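Local coordinates for protein glutaryl-CoA dehydrogenase (Mycobacterium smegmatis, PDB 3SF6) that belongs to the acyl-CoA dehydrogenase family of flavoproteins and binds dihydroflavine-adenine dinucleotide in an assembly of four protein chains, at residues Y121-F126 / D133-D138; Q298-K303 / R354-A359. All blocks are in the same frame, centred on the assembly; numbering follows the deposited sequence.

Contact 1 (Y121-F126 / D133-D138); sequences YAIHAF and DQWLPD
Leu136 reaches across to Ile123 and His124, joining two consecutive helices, 106-126 and 129-140, into a helical hairpin in the N-terminal part of the acyl-CoA dehydrogenase fold. The chain turns back within a few residues, and the two short segments run roughly antiparallel at 139°, their axes 10.0 Å apart. No hydrogen bond crosses the gap; the contact is made of apolar branches and a carbon, CD2, of the imidazole ring.

The side chain of Leu136 leaves its backbone toward the other helix. From CB, CG lies anti to the carbonyl carbon (chi1 -65°), which carries the fork forward so that its two methyls part over different neighbours. At the branch point, Leu136 CG is already 4.0 Å from Ile123 CG2. Leu136 CD2 then settles against the same isoleucine, 4.0 Å from Ile123 CB; the two side chains lie side by side, pointing opposite ways. The other methyl, CD1, goes to His124, whose side chain it meets at about a right angle. There it bridges CA, CB and the ring carbon CD2 of the histidine. His124 NE2 is hydrogen-bonded to Lys82 O, which would restrict the rotation of the ring.

Ile123 also packs on Lys132 and Met139 of the partner helix, and Leu136 on Tyr84. Pro137 interrupts the hydrogen bonding of helix 129-140 directly after Leu136, and the helix is kinked there. The indole of Trp135 leads away toward Val190 of strand 190-197, leaving Trp135 CB to meet Ile123 CD1 at 4.1 Å. Between 121-126 and 133-138 the shortest approach is His124 CD2 to Leu136 CD1, 3.9 Å.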
loop_
_atom_site.group_PDB
_atom_site.type_symbol
_atom_site.label_atom_id
_atom_site.label_comp_id
_atom_site.label_asym_id
_atom_site.label_seq_id
_atom_site.Cartn_x
_atom_site.Cartn_y
_atom_site.Cartn_z
ATOM N N TYR A 121 10.522 3.049 36.734
ATOM C CA TYR A 121 9.098 2.757 36.888
ATOM C C TYR A 121 8.884 1.445 37.645
ATOM O O TYR A 121 8.039 1.371 38.540
ATOM C CB TYR A 121 8.404 2.695 35.543
ATOM C CG TYR A 121 6.912 2.422 35.688
ATOM C CD1 TYR A 121 5.996 3.451 35.856
ATOM C CD2 TYR A 121 6.437 1.136 35.651
ATOM C CE1 TYR A 121 4.615 3.183 35.990
ATOM C CE2 TYR A 121 5.077 0.859 35.798
ATOM C CZ TYR A 121 4.191 1.872 35.971
ATOM O OH TYR A 121 2.868 1.537 36.086
ATOM N N ALA A 122 9.630 0.399 37.271
ATOM C CA ALA A 122 9.476 -0.887 37.933
ATOM C C ALA A 122 9.703 -0.768 39.448
ATOM O O ALA A 122 8.952 -1.327 40.255
ATOM C CB ALA A 122 10.429 -1.956 37.330
ATOM N N ILE A 123 10.778 -0.086 39.816
ATOM C CA ILE A 123 11.133 0.136 41.226
ATOM C C ILE A 123 10.061 1.009 41.910
ATOM O O ILE A 123 9.601 0.717 43.012
ATOM C CB ILE A 123 12.552 0.729 41.332
ATOM C CG1 ILE A 123 13.598 -0.296 40.863
ATOM C CG2 ILE A 123 12.846 1.133 42.789
ATOM C CD1 ILE A 123 15.034 0.296 40.672
ATOM N N HIS A 124 9.657 2.083 41.228
ATOM C CA HIS A 124 8.629 3.009 41.734
ATOM C C HIS A 124 7.310 2.274 41.996
ATOM O O HIS A 124 6.627 2.538 43.015
ATOM C CB HIS A 124 8.469 4.150 40.741
ATOM C CG HIS A 124 7.809 5.376 41.281
ATOM N ND1 HIS A 124 6.445 5.440 41.514
ATOM C CD2 HIS A 124 8.294 6.623 41.512
ATOM C CE1 HIS A 124 6.140 6.659 41.950
ATOM N NE2 HIS A 124 7.240 7.399 41.957
ATOM N N ALA A 125 6.934 1.371 41.092
ATOM C CA ALA A 125 5.631 0.707 41.112
ATOM C C ALA A 125 5.573 -0.535 41.980
ATOM O O ALA A 125 4.522 -0.815 42.615
ATOM C CB ALA A 125 5.191 0.337 39.699
ATOM N N PHE A 126 6.676 -1.280 42.026
ATOM C CA PHE A 126 6.689 -2.595 42.658
ATOM C C PHE A 126 7.733 -2.782 43.734
ATOM O O PHE A 126 7.807 -3.849 44.346
ATOM C CB PHE A 126 6.894 -3.677 41.583
ATOM C CG PHE A 126 5.934 -3.576 40.446
ATOM C CD1 PHE A 126 4.584 -3.783 40.640
ATOM C CD2 PHE A 126 6.385 -3.288 39.162
ATOM C CE1 PHE A 126 3.682 -3.664 39.603
ATOM C CE2 PHE A 126 5.472 -3.178 38.130
ATOM C CZ PHE A 126 4.151 -3.370 38.336
ATOM N N ASP A 133 14.204 4.192 47.905
ATOM C CA ASP A 133 15.028 5.206 48.529
ATOM C C ASP A 133 16.495 5.011 48.140
ATOM O O ASP A 133 17.238 5.984 47.996
ATOM C CB ASP A 133 14.861 5.153 50.057
ATOM C CG ASP A 133 13.471 5.568 50.533
ATOM O OD1 ASP A 133 12.760 6.279 49.792
ATOM O OD2 ASP A 133 13.124 5.231 51.710
ATOM N N GLN A 134 16.908 3.765 47.950
ATOM C CA GLN A 134 18.303 3.484 47.605
ATOM C C GLN A 134 18.632 3.916 46.175
ATOM O O GLN A 134 19.687 4.490 45.935
ATOM C CB GLN A 134 18.636 2.022 47.794
ATOM C CG GLN A 134 20.037 1.676 47.291
ATOM C CD GLN A 134 20.529 0.295 47.694
ATOM O OE1 GLN A 134 19.824 -0.483 48.361
ATOM N NE2 GLN A 134 21.759 -0.025 47.271
ATOM N N TRP A 135 17.726 3.622 45.244
ATOM C CA TRP A 135 18.010 3.700 43.817
ATOM C C TRP A 135 17.419 4.905 43.122
ATOM O O TRP A 135 18.076 5.465 42.250
ATOM C CB TRP A 135 17.551 2.419 43.094
ATOM C CG TRP A 135 18.473 1.258 43.399
ATOM C CD1 TRP A 135 18.239 0.222 44.243
ATOM C CD2 TRP A 135 19.801 1.075 42.893
ATOM N NE1 TRP A 135 19.338 -0.607 44.291
ATOM C CE2 TRP A 135 20.305 -0.109 43.461
ATOM C CE3 TRP A 135 20.601 1.789 41.998
ATOM C CZ2 TRP A 135 21.587 -0.596 43.166
ATOM C CZ3 TRP A 135 21.861 1.325 41.723
ATOM C CH2 TRP A 135 22.354 0.143 42.323
ATOM N N LEU A 136 16.190 5.302 43.436
ATOM C CA LEU A 136 15.515 6.255 42.536
ATOM C C LEU A 136 16.157 7.646 42.456
ATOM O O LEU A 136 16.305 8.183 41.338
ATOM C CB LEU A 136 13.997 6.340 42.793
ATOM C CG LEU A 136 13.184 5.089 42.511
ATOM C CD1 LEU A 136 11.699 5.295 42.886
ATOM C CD2 LEU A 136 13.348 4.645 41.050
ATOM N N PRO A 137 16.586 8.241 43.586
ATOM C CA PRO A 137 17.159 9.597 43.395
ATOM C C PRO A 137 18.445 9.615 42.570
ATOM O O PRO A 137 18.632 10.494 41.734
ATOM C CB PRO A 137 17.435 10.068 44.830
ATOM C CG PRO A 137 16.384 9.287 45.663
ATOM C CD PRO A 137 16.338 7.931 45.005
ATOM N N ASP A 138 19.306 8.616 42.741
ATOM C CA ASP A 138 20.513 8.549 41.924
ATOM C C ASP A 138 20.256 8.160 40.451
ATOM O O ASP A 138 21.050 8.504 39.564
ATOM C CB ASP A 138 21.505 7.554 42.492
ATOM C CG ASP A 138 22.247 8.076 43.732
ATOM O OD1 ASP A 138 22.174 9.283 44.072
ATOM O OD2 ASP A 138 22.925 7.227 44.339
#

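Contact 2 (Q298-K303 / R354-A359). With FDA (dihydroflavine-adenine dinucleotide), chain B.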
loop_
_atom_site.group_PDB
_atom_site.type_symbol
_atom_site.label_atom_id
_atom_site.label_comp_id
_atom_site.label_asym_id
_atom_site.label_seq_id
_atom_site.Cartn_x
_atom_site.Cartn_y
_atom_site.Cartn_z
ATOM N N GLN A 298 4.413 17.258 -9.345
ATOM C CA GLN A 298 3.286 16.566 -8.689
ATOM C C GLN A 298 3.717 15.356 -7.862
ATOM O O GLN A 298 3.216 15.154 -6.751
ATOM C CB GLN A 298 2.221 16.100 -9.684
ATOM C CG GLN A 298 1.699 17.169 -10.621
ATOM C CD GLN A 298 0.426 16.753 -11.330
ATOM O OE1 GLN A 298 0.213 15.559 -11.628
ATOM N NE2 GLN A 298 -0.446 17.739 -11.617
ATOM N N LEU A 299 4.665 14.574 -8.370
ATOM C CA LEU A 299 5.030 13.377 -7.631
ATOM C C LEU A 299 5.693 13.743 -6.294
ATOM O O LEU A 299 5.551 13.011 -5.298
ATOM C CB LEU A 299 5.940 12.465 -8.434
ATOM C CG LEU A 299 5.255 11.890 -9.670
ATOM C CD1 LEU A 299 6.249 11.170 -10.581
ATOM C CD2 LEU A 299 4.084 10.919 -9.298
ATOM N N THR A 300 6.403 14.865 -6.262
ATOM C CA THR A 300 7.006 15.331 -5.011
ATOM C C THR A 300 5.928 15.786 -4.053
ATOM O O THR A 300 5.931 15.416 -2.869
ATOM C CB THR A 300 8.020 16.425 -5.228
ATOM O OG1 THR A 300 8.882 16.101 -6.337
ATOM C CG2 THR A 300 8.826 16.708 -3.956
ATOM N N GLN A 301 4.956 16.556 -4.561
ATOM C CA GLN A 301 3.855 17.040 -3.722
ATOM C C GLN A 301 3.024 15.890 -3.129
ATOM O O GLN A 301 2.515 15.989 -1.997
ATOM C CB GLN A 301 2.991 18.014 -4.528
ATOM C CG GLN A 301 3.743 19.317 -4.788
ATOM C CD GLN A 301 2.886 20.473 -5.223
ATOM O OE1 GLN A 301 1.654 20.362 -5.323
ATOM N NE2 GLN A 301 3.533 21.630 -5.455
ATOM N N GLN A 302 2.831 14.826 -3.899
ATOM C CA GLN A 302 2.131 13.650 -3.401
ATOM C C GLN A 302 2.813 13.097 -2.144
ATOM O O GLN A 302 2.168 12.829 -1.121
ATOM C CB GLN A 302 2.072 12.586 -4.468
ATOM C CG GLN A 302 1.370 11.301 -3.991
ATOM C CD GLN A 302 1.327 10.280 -5.106
ATOM O OE1 GLN A 302 2.348 9.900 -5.649
ATOM N NE2 GLN A 302 0.151 9.859 -5.460
ATOM N N LYS A 303 4.126 12.924 -2.241
ATOM C CA LYS A 303 4.899 12.469 -1.086
ATOM C C LYS A 303 4.782 13.402 0.092
ATOM O O LYS A 303 4.582 12.960 1.219
ATOM C CB LYS A 303 6.366 12.258 -1.424
ATOM C CG LYS A 303 6.601 11.183 -2.467
ATOM C CD LYS A 303 8.071 11.101 -2.888
ATOM C CE LYS A 303 8.273 9.997 -3.921
ATOM N NZ LYS A 303 9.744 9.906 -4.265
ATOM N N ARG A 354 13.731 9.937 2.319
ATOM C CA ARG A 354 15.052 9.641 1.752
ATOM C C ARG A 354 14.984 9.705 0.203
ATOM O O ARG A 354 15.892 10.230 -0.471
ATOM C CB ARG A 354 15.520 8.275 2.216
ATOM C CG ARG A 354 17.038 8.067 2.228
ATOM C CD ARG A 354 17.707 8.067 0.885
ATOM N NE ARG A 354 17.144 7.059 0.005
ATOM C CZ ARG A 354 17.265 7.018 -1.319
ATOM N NH1 ARG A 354 16.679 6.015 -1.974
ATOM N NH2 ARG A 354 17.923 7.954 -2.004
ATOM N N THR A 355 13.892 9.230 -0.378
ATOM C CA THR A 355 13.774 9.233 -1.843
ATOM C C THR A 355 13.763 10.649 -2.434
ATOM O O THR A 355 14.258 10.876 -3.538
ATOM C CB THR A 355 12.567 8.428 -2.357
ATOM O OG1 THR A 355 11.338 9.122 -2.062
ATOM C CG2 THR A 355 12.517 7.019 -1.772
ATOM N N VAL A 356 13.214 11.597 -1.680
ATOM C CA VAL A 356 13.111 12.984 -2.094
ATOM C C VAL A 356 14.514 13.605 -2.155
ATOM O O VAL A 356 14.767 14.475 -2.985
ATOM C CB VAL A 356 12.187 13.772 -1.140
ATOM C CG1 VAL A 356 12.168 15.305 -1.461
ATOM C CG2 VAL A 356 10.728 13.240 -1.194
ATOM N N LEU A 357 15.415 13.141 -1.283
ATOM C CA LEU A 357 16.793 13.672 -1.254
ATOM C C LEU A 357 17.696 13.131 -2.334
ATOM O O LEU A 357 18.810 13.644 -2.523
ATOM C CB LEU A 357 17.452 13.420 0.102
ATOM C CG LEU A 357 16.680 13.826 1.335
ATOM C CD1 LEU A 357 17.500 13.556 2.629
ATOM C CD2 LEU A 357 16.122 15.215 1.293
ATOM N N GLY A 358 17.238 12.122 -3.077
ATOM C CA GLY A 358 18.090 11.515 -4.104
ATOM C C GLY A 358 19.383 11.012 -3.468
ATOM O O GLY A 358 19.387 10.499 -2.353
ATOM N N ALA A 359 20.476 11.091 -4.203
ATOM C CA ALA A 359 21.738 10.529 -3.750
ATOM C C ALA A 359 22.176 11.203 -2.466
ATOM O O ALA A 359 22.774 10.549 -1.616
ATOM C CB ALA A 359 22.853 10.680 -4.804
HETATM P PA FDA B . 17.682 14.735 -8.278
HETATM O O1A FDA B . 17.615 14.617 -9.740
HETATM O O2A FDA B . 18.065 16.000 -7.630
HETATM O O5B FDA B . 16.201 14.308 -7.811
HETATM C C5B FDA B . 15.796 14.513 -6.440
HETATM C C4B FDA B . 14.403 13.931 -6.230
HETATM O O4B FDA B . 13.500 14.705 -7.061
HETATM C C3B FDA B . 14.250 12.491 -6.672
HETATM O O3B FDA B . 13.273 11.833 -5.834
HETATM C C2B FDA B . 13.720 12.644 -8.092
HETATM O O2B FDA B . 13.074 11.441 -8.548
HETATM C C1B FDA B . 12.801 13.868 -7.984
HETATM N N9A FDA B . 12.644 14.543 -9.280
HETATM C C8A FDA B . 13.639 15.114 -10.025
HETATM N N7A FDA B . 13.127 15.587 -11.171
HETATM C C5A FDA B . 11.787 15.296 -11.157
HETATM C C6A FDA B . 10.735 15.503 -12.041
HETATM N N6A FDA B . 10.907 16.134 -13.228
HETATM N N1A FDA B . 9.504 15.074 -11.672
HETATM C C2A FDA B . 9.303 14.430 -10.521
HETATM N N3A FDA B . 10.274 14.205 -9.658
HETATM C C4A FDA B . 11.521 14.624 -9.964
HETATM N N1 FDA B . 26.023 8.803 -11.446
HETATM C C2 FDA B . 26.993 8.675 -12.393
HETATM O O2 FDA B . 27.040 9.501 -13.337
HETATM N N3 FDA B . 27.870 7.650 -12.319
HETATM C C4 FDA B . 27.884 6.754 -11.324
HETATM O O4 FDA B . 28.757 5.847 -11.250
HETATM C C4X FDA B . 26.872 6.856 -10.345
HETATM N N5 FDA B . 26.851 6.025 -9.280
HETATM C C5X FDA B . 26.107 6.352 -8.163
HETATM C C6 FDA B . 26.313 5.708 -6.949
HETATM C C7 FDA B . 25.564 5.991 -5.824
HETATM C C7M FDA B . 25.886 5.320 -4.484
HETATM C C8 FDA B . 24.549 6.934 -5.937
HETATM C C8M FDA B . 23.712 7.233 -4.687
HETATM C C9 FDA B . 24.324 7.595 -7.124
HETATM C C9A FDA B . 25.108 7.306 -8.260
HETATM N N10 FDA B . 24.952 8.018 -9.454
HETATM C C10 FDA B . 25.969 7.910 -10.428
HETATM C "C1'" FDA B . 24.158 9.253 -9.474
HETATM C "C2'" FDA B . 22.690 8.890 -9.739
HETATM O "O2'" FDA B . 22.483 8.581 -11.134
HETATM C "C3'" FDA B . 21.824 10.077 -9.344
HETATM O "O3'" FDA B . 21.784 10.113 -7.918
HETATM C "C4'" FDA B . 20.389 9.970 -9.865
HETATM O "O4'" FDA B . 20.349 10.186 -11.290
HETATM C "C5'" FDA B . 19.440 10.953 -9.178
HETATM O "O5'" FDA B . 19.962 12.280 -9.314
HETATM P P FDA B . 20.056 13.190 -8.008
HETATM O O1P FDA B . 20.578 12.382 -6.895
HETATM O O2P FDA B . 20.766 14.434 -8.378
HETATM O O3P FDA B . 18.528 13.529 -7.628
#
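Lys303 NZ serves two partners at once: it donates to Thr355 OG1, the one hydrogen bond linking the two segments, and forms a salt bridge with Glu386 OE2 of the third subunit, whose Glu376 likewise pairs with Arg354 NE. The chain of Lys303 is fully extended beyond CG, which brings NZ to 2.8 Å from Thr355 OG1. The lysine thus ties two helices of its own chain to a neighbour. Thr355 has OG1 between its backbone N and carbonyl carbon (chi1 72°), where the oxygen can accept from the lysine and still be hydrogen-bonded to Thr352 O, about one turn earlier, while Thr300 OG1 is hydrogen-bonded to Ile294 O.

The aliphatic part of Lys303 runs alongside Val356 in the opposite direction, Lys303 CD lying 3.8 Å from Val356 CG2. Thr300 adds a loose contact, its CG2 standing 4.4 Å from Val356 CG1.

Helix 332-357 ends here against dihydroflavine-adenine dinucleotide. The ribose hydroxyl O3B of the dinucleotide donates to Thr355 O at 2.7 Å, and Val356 O comes within 3.3 Å of the dinucleotide's C4B. Gly358 then leaves helical geometry with a positive phi of 57°, and the next residue turns its amide onto the diphosphate: Ala359 N bonds to O1P of the dinucleotide at 3.0 Å, nearly straight at 173°. Ala359 CB lies 3.3 Å from O3' of the dinucleotide, in its ribityl chain. Arg354 NH2 bonds weakly to Gly358 O.

Ser157 and Thr384 of the third subunit bind the same dinucleotide, making this an intersubunit site of the kind characteristic of tetrameric acyl-CoA dehydrogenases.

Both contacts join helix to helix and each is partly buried, but they share no element and lie on opposite sides of the chain's centre, with nearest atoms about 34 Å apart. Contact 1, its centre about 19 Å from that of the chain, links neighbouring helices of the N-terminal part, and no other protein chain touches its segments; its chemistry across the segments is apolar. Contact 2, about 29 Å out, joins helices of the C-terminal part whose segments are separated by some fifty residues, and three other subunits come within reach of it. There a single charged hydrogen bond joins apolar packing, and polar groups go on to neighbouring subunits and the dinucleotide.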